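Local coordinates for protein taurocyamine kinase (Schistosoma mansoni, PDB 4WOD) that reversibly transfers phosphate from ATP to taurocyamine as a duplicated, magnesium-dependent phosphagen kinase of the ATP:guanido phosphotransferase family, at residues Gln36-Ser41 with Glu71-Phe76; Arg277-Ala282 with Ile318-Asn323; Glu298-Gln303 with Val342-Glu347. The protein carries 4 engineered substitutions. All coordinates share one frame; numbering follows the deposited sequence.

Interaction 1. Residues Gln36-Ser41 with Glu71-Phe76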
loop_
_atom_site.group_PDB
_atom_site.type_symbol
_atom_site.label_atom_id
_atom_site.label_comp_id
_atom_site.label_asym_id
_atom_site.label_seq_id
_atom_site.Cartn_x
_atom_site.Cartn_y
_atom_site.Cartn_z
ATOM N N GLN A 36 -4.782 -27.292 -25.525
ATOM C CA GLN A 36 -4.233 -26.640 -26.721
ATOM C C GLN A 36 -4.987 -26.989 -28.013
ATOM O O GLN A 36 -4.820 -26.301 -29.017
ATOM C CB GLN A 36 -2.752 -26.985 -26.886
ATOM C CG GLN A 36 -2.487 -28.461 -26.878
ATOM C CD GLN A 36 -1.034 -28.800 -27.154
ATOM O OE1 GLN A 36 -0.182 -27.913 -27.290
ATOM N NE2 GLN A 36 -0.745 -30.096 -27.254
ATOM N N ALA A 37 -5.810 -28.039 -27.987
ATOM C CA ALA A 37 -6.617 -28.399 -29.147
ATOM C C ALA A 37 -8.104 -28.219 -28.875
ATOM O O ALA A 37 -8.930 -28.441 -29.761
ATOM C CB ALA A 37 -6.333 -29.851 -29.595
ATOM N N THR A 38 -8.453 -27.801 -27.666
ATOM C CA THR A 38 -9.862 -27.673 -27.302
ATOM C C THR A 38 -10.517 -26.394 -27.853
ATOM O O THR A 38 -9.923 -25.303 -27.817
ATOM C CB THR A 38 -10.014 -27.728 -25.776
ATOM O OG1 THR A 38 -9.353 -28.900 -25.294
ATOM C CG2 THR A 38 -11.488 -27.774 -25.373
ATOM N N LYS A 39 -11.738 -26.545 -28.374
ATOM C CA LYS A 39 -12.542 -25.420 -28.856
ATOM C C LYS A 39 -13.829 -25.258 -28.032
ATOM O O LYS A 39 -14.456 -26.244 -27.647
ATOM C CB LYS A 39 -12.925 -25.595 -30.335
ATOM C CG LYS A 39 -11.840 -26.150 -31.248
ATOM C CD LYS A 39 -10.707 -25.186 -31.374
ATOM C CE LYS A 39 -9.842 -25.499 -32.599
ATOM N NZ LYS A 39 -9.210 -26.851 -32.553
ATOM N N THR A 40 -14.246 -24.016 -27.789
ATOM C CA THR A 40 -15.541 -23.788 -27.148
ATOM C C THR A 40 -16.671 -24.174 -28.096
ATOM O O THR A 40 -16.434 -24.524 -29.253
ATOM C CB THR A 40 -15.742 -22.318 -26.748
ATOM O OG1 THR A 40 -15.938 -21.537 -27.932
ATOM C CG2 THR A 40 -14.519 -21.801 -25.974
ATOM N N SER A 41 -17.906 -24.048 -27.634
ATOM C CA SER A 41 -19.026 -24.357 -28.511
ATOM C C SER A 41 -19.190 -23.299 -29.610
ATOM O O SER A 41 -19.871 -23.533 -30.603
ATOM C CB SER A 41 -20.312 -24.482 -27.694
ATOM O OG SER A 41 -20.476 -23.331 -26.885
ATOM N N GLU A 71 -16.454 -22.050 -18.994
ATOM C CA GLU A 71 -16.715 -23.471 -18.803
ATOM C C GLU A 71 -15.693 -24.367 -19.518
ATOM O O GLU A 71 -15.173 -25.319 -18.920
ATOM C CB GLU A 71 -18.121 -23.813 -19.278
ATOM C CG GLU A 71 -18.473 -25.291 -19.179
ATOM C CD GLU A 71 -18.272 -25.877 -17.778
ATOM O OE1 GLU A 71 -17.937 -27.079 -17.696
ATOM O OE2 GLU A 71 -18.452 -25.153 -16.769
ATOM N N THR A 72 -15.368 -24.030 -20.767
ATOM C CA THR A 72 -14.540 -24.900 -21.621
ATOM C C THR A 72 -13.114 -24.988 -21.100
ATOM O O THR A 72 -12.516 -26.071 -21.069
ATOM C CB THR A 72 -14.534 -24.403 -23.077
ATOM O OG1 THR A 72 -15.886 -24.255 -23.524
ATOM C CG2 THR A 72 -13.781 -25.400 -24.015
ATOM N N PHE A 73 -12.566 -23.860 -20.662
ATOM C CA PHE A 73 -11.226 -23.876 -20.056
ATOM C C PHE A 73 -11.284 -23.602 -18.554
ATOM O O PHE A 73 -10.500 -22.827 -17.995
ATOM C CB PHE A 73 -10.324 -22.874 -20.778
ATOM C CG PHE A 73 -10.461 -22.922 -22.281
ATOM C CD1 PHE A 73 -9.986 -24.018 -22.999
ATOM C CD2 PHE A 73 -11.056 -21.879 -22.976
ATOM C CE1 PHE A 73 -10.095 -24.069 -24.385
ATOM C CE2 PHE A 73 -11.179 -21.923 -24.370
ATOM C CZ PHE A 73 -10.693 -23.024 -25.077
ATOM N N ARG A 74 -12.203 -24.294 -17.886
ATOM C CA ARG A 74 -12.483 -24.028 -16.472
ATOM C C ARG A 74 -11.312 -24.138 -15.486
ATOM O O ARG A 74 -11.234 -23.360 -14.544
ATOM C CB ARG A 74 -13.586 -24.953 -15.990
ATOM C CG ARG A 74 -14.012 -24.613 -14.586
ATOM C CD ARG A 74 -15.485 -24.723 -14.401
ATOM N NE ARG A 74 -15.796 -24.840 -12.987
ATOM C CZ ARG A 74 -16.901 -25.414 -12.535
ATOM N NH1 ARG A 74 -17.783 -25.908 -13.401
ATOM N NH2 ARG A 74 -17.111 -25.504 -11.233
ATOM N N ASP A 75 -10.419 -25.107 -15.678
ATOM C CA ASP A 75 -9.307 -25.288 -14.736
ATOM C C ASP A 75 -8.444 -24.031 -14.688
ATOM O O ASP A 75 -7.871 -23.692 -13.648
ATOM C CB ASP A 75 -8.421 -26.485 -15.115
ATOM C CG ASP A 75 -9.148 -27.811 -15.075
ATOM O OD1 ASP A 75 -10.270 -27.900 -14.524
ATOM O OD2 ASP A 75 -8.569 -28.784 -15.596
ATOM N N PHE A 76 -8.340 -23.361 -15.834
ATOM C CA PHE A 76 -7.570 -22.128 -15.962
ATOM C C PHE A 76 -8.351 -20.934 -15.412
ATOM O O PHE A 76 -7.867 -20.212 -14.538
ATOM C CB PHE A 76 -7.185 -21.898 -17.434
ATOM C CG PHE A 76 -6.616 -20.530 -17.726
ATOM C CD1 PHE A 76 -5.318 -20.199 -17.344
ATOM C CD2 PHE A 76 -7.371 -19.577 -18.417
ATOM C CE1 PHE A 76 -4.789 -18.932 -17.623
ATOM C CE2 PHE A 76 -6.847 -18.294 -18.703
ATOM C CZ PHE A 76 -5.556 -17.976 -18.306
#
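Thr-40 and Thr-72 mark the nearest approach of the two backbones, CA to CA 5.7 Å, where the loop 36-41, extended at Thr-38 to Thr-40, passes the break between helices 69-72 and 74-84; no hydrogen bond joins the two segments. At that break Phe-73 leaves helical backbone angles and becomes the N-cap residue of the second helix. The methyl groups of Thr-38 and Thr-72 meet as the two side chains slide past each other in opposite directions, CG2 to CG2 3.6 Å. Thr-72 CG2 stands anti to its backbone N (OG1 chi1 -53°), which turns the methyl to the loop, where it also lies 3.8 Å from Lys-39 O. The Phe-73 ring reaches the loop with its far end. Thr-38 O lies in the ring plane at its edge, 3.6 Å from Phe-73 CZ, and Thr-38 CB sits 3.9 Å from Phe-73 CE1. From the Thr-40 side, CG2 comes up obliquely to within 3.7 Å of Phe-73 CE2, the two side chains crossing at about a right angle. That methyl also touches Thr-72 OG1. Outside the two segments, Phe-73 packs edge-to-face with Tyr-35 and touches Leu-46. The chemistry is thus divided: methyls, a phenyl ring and two backbone carbonyls join the segments by contact without a hydrogen bond, while the two hydroxyls bond outside them, Thr-40 OG1 to Asp-66 OD2 and Thr-72 OG1 to Asn-68 O, both in the residues leading into helix 69-72 of this N-terminal domain.

Interaction 2. Residues Arg277-Ala282 with Ile318-Asn323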
loop_
_atom_site.group_PDB
_atom_site.type_symbol
_atom_site.label_atom_id
_atom_site.label_comp_id
_atom_site.label_asym_id
_atom_site.label_seq_id
_atom_site.Cartn_x
_atom_site.Cartn_y
_atom_site.Cartn_z
ATOM N N ARG A 277 -20.381 -1.456 -11.270
ATOM C CA ARG A 277 -19.433 -0.486 -10.719
ATOM C C ARG A 277 -20.169 0.805 -10.431
ATOM O O ARG A 277 -20.530 1.546 -11.357
ATOM C CB ARG A 277 -18.265 -0.218 -11.663
ATOM C CG ARG A 277 -17.170 0.632 -11.010
ATOM C CD ARG A 277 -16.029 0.996 -11.977
ATOM N NE ARG A 277 -16.218 2.341 -12.523
ATOM C CZ ARG A 277 -15.561 3.424 -12.110
ATOM N NH1 ARG A 277 -15.806 4.609 -12.660
ATOM N NH2 ARG A 277 -14.644 3.327 -11.159
ATOM N N ALA A 278 -20.435 1.028 -9.148
ATOM C CA ALA A 278 -21.037 2.262 -8.678
ATOM C C ALA A 278 -19.909 3.152 -8.241
ATOM O O ALA A 278 -19.038 2.703 -7.510
ATOM C CB ALA A 278 -21.977 2.001 -7.525
ATOM N N SER A 279 -19.936 4.414 -8.625
ATOM C CA SER A 279 -18.825 5.280 -8.257
ATOM C C SER A 279 -19.186 6.762 -8.174
ATOM O O SER A 279 -20.205 7.194 -8.710
ATOM C CB SER A 279 -17.699 5.093 -9.264
ATOM O OG SER A 279 -18.035 5.762 -10.453
ATOM N N VAL A 280 -18.329 7.529 -7.502
ATOM C CA VAL A 280 -18.364 8.988 -7.549
ATOM C C VAL A 280 -17.005 9.530 -7.964
ATOM O O VAL A 280 -15.974 8.888 -7.715
ATOM C CB VAL A 280 -18.732 9.621 -6.187
ATOM C CG1 VAL A 280 -20.145 9.293 -5.834
ATOM C CG2 VAL A 280 -17.736 9.161 -5.059
ATOM N N HIS A 281 -17.014 10.698 -8.606
ATOM C CA HIS A 281 -15.815 11.528 -8.711
ATOM C C HIS A 281 -15.827 12.492 -7.533
ATOM O O HIS A 281 -16.716 13.341 -7.432
ATOM C CB HIS A 281 -15.770 12.302 -10.025
ATOM C CG HIS A 281 -15.190 11.529 -11.161
ATOM N ND1 HIS A 281 -15.578 10.242 -11.460
ATOM C CD2 HIS A 281 -14.242 11.859 -12.072
ATOM C CE1 HIS A 281 -14.899 9.810 -12.508
ATOM N NE2 HIS A 281 -14.081 10.773 -12.898
ATOM N N ALA A 282 -14.862 12.358 -6.631
ATOM C CA ALA A 282 -14.897 13.162 -5.417
ATOM C C ALA A 282 -13.593 13.909 -5.201
ATOM O O ALA A 282 -12.531 13.396 -5.540
ATOM C CB ALA A 282 -15.194 12.285 -4.213
ATOM N N ILE A 318 -8.886 14.892 -6.942
ATOM C CA ILE A 318 -10.153 14.343 -7.412
ATOM C C ILE A 318 -9.990 12.876 -7.800
ATOM O O ILE A 318 -9.193 12.549 -8.673
ATOM C CB ILE A 318 -10.713 15.118 -8.607
ATOM C CG1 ILE A 318 -11.015 16.560 -8.201
ATOM C CG2 ILE A 318 -11.977 14.450 -9.110
ATOM C CD1 ILE A 318 -11.762 17.338 -9.246
ATOM N N TYR A 319 -10.748 12.002 -7.146
ATOM C CA TYR A 319 -10.628 10.568 -7.382
ATOM C C TYR A 319 -11.947 9.926 -7.719
ATOM O O TYR A 319 -13.002 10.397 -7.296
ATOM C CB TYR A 319 -10.042 9.861 -6.161
ATOM C CG TYR A 319 -8.575 10.133 -6.002
ATOM C CD1 TYR A 319 -7.628 9.184 -6.393
ATOM C CD2 TYR A 319 -8.129 11.350 -5.498
ATOM C CE1 TYR A 319 -6.279 9.434 -6.266
ATOM C CE2 TYR A 319 -6.791 11.615 -5.376
ATOM C CZ TYR A 319 -5.864 10.653 -5.746
ATOM O OH TYR A 319 -4.521 10.922 -5.613
ATOM N N ASP A 320 -11.863 8.842 -8.483
ATOM C CA ASP A 320 -12.990 7.944 -8.687
ATOM C C ASP A 320 -12.972 6.910 -7.565
ATOM O O ASP A 320 -11.970 6.218 -7.354
ATOM C CB ASP A 320 -12.904 7.279 -10.064
ATOM C CG ASP A 320 -14.127 6.431 -10.387
ATOM O OD1 ASP A 320 -14.202 5.284 -9.897
ATOM O OD2 ASP A 320 -15.007 6.900 -11.148
ATOM N N LEU A 321 -14.072 6.833 -6.826
ATOM C CA LEU A 321 -14.227 5.894 -5.722
ATOM C C LEU A 321 -15.380 4.968 -6.046
ATOM O O LEU A 321 -16.485 5.451 -6.238
ATOM C CB LEU A 321 -14.520 6.625 -4.406
ATOM C CG LEU A 321 -13.508 7.695 -3.987
ATOM C CD1 LEU A 321 -14.012 8.407 -2.753
ATOM C CD2 LEU A 321 -12.155 7.042 -3.723
ATOM N N SER A 322 -15.135 3.662 -6.097
ATOM C CA SER A 322 -16.203 2.689 -6.403
ATOM C C SER A 322 -16.201 1.464 -5.467
ATOM O O SER A 322 -15.220 1.207 -4.786
ATOM C CB SER A 322 -16.083 2.221 -7.859
ATOM O OG SER A 322 -14.820 1.638 -8.112
ATOM N N ASN A 323 -17.311 0.718 -5.433
ATOM C CA ASN A 323 -17.325 -0.572 -4.765
ATOM C C ASN A 323 -16.183 -1.442 -5.272
ATOM O O ASN A 323 -15.962 -1.531 -6.476
ATOM C CB ASN A 323 -18.669 -1.300 -4.981
ATOM C CG ASN A 323 -19.097 -1.360 -6.451
ATOM O OD1 ASN A 323 -19.419 -0.336 -7.066
ATOM N ND2 ASN A 323 -19.146 -2.581 -7.008
#
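Arg-277 and Asp-320 meet tip to tip in a two-pronged salt bridge, guanidinium and carboxylate planes 19° apart. Arg-277 NH1 donates to Asp-320 OD2 at 2.9 Å, from above the carboxylate plane, while NH2 stands opposite OD1 at a distance too short to be taken at face value. Asp-320 CG lies anti to its backbone N (chi1 -174°), on the side of the strand pair that also carries Ser-279 and His-281. Ser-279 OG adds a weak hydrogen bond to Asp-320 OD2, and Ser-279 CB lies over one face of the guanidinium, offset toward its rim. His-281 turns its ring almost perpendicular to the carboxylate, CE1 3.2 Å from Asp-320 OD2, and its NE2 bonds to Glu-310 OE1.

The backbones fix this spacing. Val-280 and Leu-321 form a hydrogen-bonded antiparallel pair, Leu-321 N to Val-280 O 2.9 Å, and Ala-282 with Tyr-319 forms the next. Beyond Ser-279 and Ser-322 the pattern changes: Asn-323 OD1 accepts from Ala-278 N at 2.7 Å, beside a weak backbone bond from Asn-323 N to Ala-278 O. On the other side of the sheet Val-280 CG2 rests against Leu-321 CB, facing helix 331-355. Residues 277-281 are predicted to bind ATP, so the arrangement is consistent with the nucleotide site on the antiparallel sheet of the phosphagen kinase catalytic domain.

Interaction 3. Residues Glu298-Gln303 with Val342-Glu347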
loop_
_atom_site.group_PDB
_atom_site.type_symbol
_atom_site.label_atom_id
_atom_site.label_comp_id
_atom_site.label_asym_id
_atom_site.label_seq_id
_atom_site.Cartn_x
_atom_site.Cartn_y
_atom_site.Cartn_z
ATOM N N GLU A 298 -9.655 0.307 0.620
ATOM C CA GLU A 298 -9.928 -1.118 0.597
ATOM C C GLU A 298 -10.609 -1.600 1.883
ATOM O O GLU A 298 -11.485 -2.463 1.839
ATOM C CB GLU A 298 -8.637 -1.905 0.365
ATOM C CG GLU A 298 -8.752 -3.367 0.765
ATOM C CD GLU A 298 -7.490 -4.155 0.475
ATOM O OE1 GLU A 298 -6.383 -3.600 0.684
ATOM O OE2 GLU A 298 -7.610 -5.328 0.041
ATOM N N LYS A 299 -10.238 -1.016 3.017
ATOM C CA LYS A 299 -10.801 -1.454 4.281
ATOM C C LYS A 299 -12.259 -0.995 4.405
ATOM O O LYS A 299 -13.042 -1.572 5.157
ATOM C CB LYS A 299 -9.961 -0.939 5.453
ATOM C CG LYS A 299 -10.521 -1.329 6.806
ATOM C CD LYS A 299 -9.419 -1.652 7.798
ATOM C CE LYS A 299 -9.997 -2.330 9.024
ATOM N NZ LYS A 299 -10.774 -3.545 8.651
ATOM N N HIS A 300 -12.621 0.039 3.655
ATOM C CA HIS A 300 -14.011 0.479 3.590
ATOM C C HIS A 300 -14.761 -0.088 2.375
ATOM O O HIS A 300 -15.863 0.360 2.054
ATOM C CB HIS A 300 -14.067 2.003 3.594
ATOM C CG HIS A 300 -13.659 2.606 4.901
ATOM N ND1 HIS A 300 -12.354 2.946 5.192
ATOM C CD2 HIS A 300 -14.380 2.898 6.010
ATOM C CE1 HIS A 300 -12.294 3.439 6.418
ATOM N NE2 HIS A 300 -13.510 3.418 6.936
ATOM N N GLY A 301 -14.168 -1.083 1.716
ATOM C CA GLY A 301 -14.823 -1.759 0.602
ATOM C C GLY A 301 -14.790 -0.936 -0.672
ATOM O O GLY A 301 -15.632 -1.097 -1.549
ATOM N N ILE A 302 -13.805 -0.049 -0.769
ATOM C CA ILE A 302 -13.735 0.904 -1.855
ATOM C C ILE A 302 -12.424 0.759 -2.642
ATOM O O ILE A 302 -11.353 0.526 -2.061
ATOM C CB ILE A 302 -13.879 2.362 -1.333
ATOM C CG1 ILE A 302 -15.280 2.582 -0.749
ATOM C CG2 ILE A 302 -13.671 3.389 -2.457
ATOM C CD1 ILE A 302 -16.407 2.363 -1.758
ATOM N N GLN A 303 -12.539 0.879 -3.961
ATOM C CA GLN A 303 -11.392 0.926 -4.866
ATOM C C GLN A 303 -11.241 2.332 -5.459
ATOM O O GLN A 303 -12.153 2.823 -6.114
ATOM C CB GLN A 303 -11.579 -0.105 -5.985
ATOM C CG GLN A 303 -10.650 0.088 -7.187
ATOM C CD GLN A 303 -9.326 -0.623 -7.012
ATOM O OE1 GLN A 303 -8.952 -0.996 -5.898
ATOM N NE2 GLN A 303 -8.610 -0.824 -8.114
ATOM N N VAL A 342 -18.038 4.983 0.641
ATOM C CA VAL A 342 -17.755 6.309 0.129
ATOM C C VAL A 342 -18.163 7.342 1.187
ATOM O O VAL A 342 -17.431 8.311 1.455
ATOM C CB VAL A 342 -18.470 6.599 -1.235
ATOM C CG1 VAL A 342 -18.490 8.068 -1.520
ATOM C CG2 VAL A 342 -17.781 5.859 -2.394
ATOM N N ARG A 343 -19.322 7.111 1.803
ATOM C CA ARG A 343 -19.784 8.005 2.852
ATOM C C ARG A 343 -18.729 8.115 3.981
ATOM O O ARG A 343 -18.358 9.221 4.370
ATOM C CB ARG A 343 -21.130 7.535 3.418
ATOM C CG ARG A 343 -21.459 8.240 4.724
ATOM C CD ARG A 343 -22.799 7.813 5.315
ATOM N NE ARG A 343 -23.129 8.683 6.442
ATOM C CZ ARG A 343 -24.292 8.673 7.089
ATOM N NH1 ARG A 343 -25.254 7.840 6.708
ATOM N NH2 ARG A 343 -24.502 9.513 8.100
ATOM N N ALA A 344 -18.221 6.977 4.463
ATOM C CA ALA A 344 -17.165 6.980 5.476
ATOM C C ALA A 344 -15.918 7.757 5.020
ATOM O O ALA A 344 -15.302 8.492 5.801
ATOM C CB ALA A 344 -16.768 5.526 5.858
ATOM N N LEU A 345 -15.532 7.573 3.764
ATOM C CA LEU A 345 -14.323 8.225 3.256
ATOM C C LEU A 345 -14.496 9.735 3.127
ATOM O O LEU A 345 -13.584 10.508 3.442
ATOM C CB LEU A 345 -13.927 7.631 1.910
ATOM C CG LEU A 345 -13.543 6.153 1.864
ATOM C CD1 LEU A 345 -13.221 5.760 0.424
ATOM C CD2 LEU A 345 -12.347 5.880 2.806
ATOM N N LEU A 346 -15.664 10.159 2.665
ATOM C CA LEU A 346 -15.924 11.583 2.532
ATOM C C LEU A 346 -16.046 12.222 3.924
ATOM O O LEU A 346 -15.583 13.352 4.142
ATOM C CB LEU A 346 -17.186 11.832 1.677
ATOM C CG LEU A 346 -17.146 11.393 0.208
ATOM C CD1 LEU A 346 -18.521 11.520 -0.407
ATOM C CD2 LEU A 346 -16.117 12.161 -0.634
ATOM N N GLU A 347 -16.657 11.505 4.869
ATOM C CA GLU A 347 -16.717 11.993 6.252
ATOM C C GLU A 347 -15.293 12.140 6.818
ATOM O O GLU A 347 -14.988 13.092 7.548
ATOM C CB GLU A 347 -17.547 11.058 7.136
ATOM C CG GLU A 347 -19.047 11.188 6.941
ATOM C CD GLU A 347 -19.851 10.144 7.714
ATOM O OE1 GLU A 347 -19.293 9.100 8.085
ATOM O OE2 GLU A 347 -21.055 10.359 7.935
#
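A Schellman motif ends helix 293-299, and the residues on both sides of its glycine meet helix 331-355: His-300 at the turn and Ile-302 at the start of strand 302-306. Gly-301, with positive phi, is the C-prime residue; its N bonds to Glu-298 O and Ile-302 N to Cys-297 O, and the chain then leads into the strand. The imidazole of His-300 touches two successive residues of the long helix. Its CD2 lies 3.6 Å from Ala-344 CB, and its ND1 is 3.8 Å from Leu-345 CD2; both approaches are oblique. His-300 ND1 is hydrogen-bonded to Ile-296 O, one turn back, which ties the ring to the helix it terminates.

Leu-345 divides its methyls between the two partners. While CD2 serves the histidine, CD1 lies 3.8 Å from Ile-302 CG2, the two side chains sliding past each other in opposite directions. Ile-302 CD1, placed by chi2 of -60°, reaches Val-342 CG2 at 3.8 Å, and the two side chains cross at about a right angle.

Apart from the imidazole the contact is apolar, and no hydrogen bond crosses it. Ile-302 and Val-342 both also touch Leu-321 of strand 318-323, Val-342 reaches Val-280 of strand 277-283, and Leu-345 packs on Ile-296 and Cys-297, so helix 331-355 covers strands 277-283, 318-323 and the start of 302-306, and packs on helix 293-299 as well.

Interaction 1 comes first along the chain and lies in the N-terminal domain, its centre about 36 Å from that of interaction 2 and about 39 Å from that of interaction 3, with no touch to either. Interactions 2 and 3 share the C-terminal catalytic domain, their centres about 10 Å apart, and their segments alternate in sequence: 277-282, 298-303, 318-323, 342-347. Strands 277-283, 318-323 and 302-306 are successive neighbours at one end of the eight-stranded antiparallel sheet. Gln-303 N probably bonds to Ser-322 O, and Val-342 and Leu-346 pack on Val-280 and Ala-282. One helix thus backs this end of the sheet, where strands 277-283 and 302-306 carry predicted ATP-binding residues, all within the first repeat.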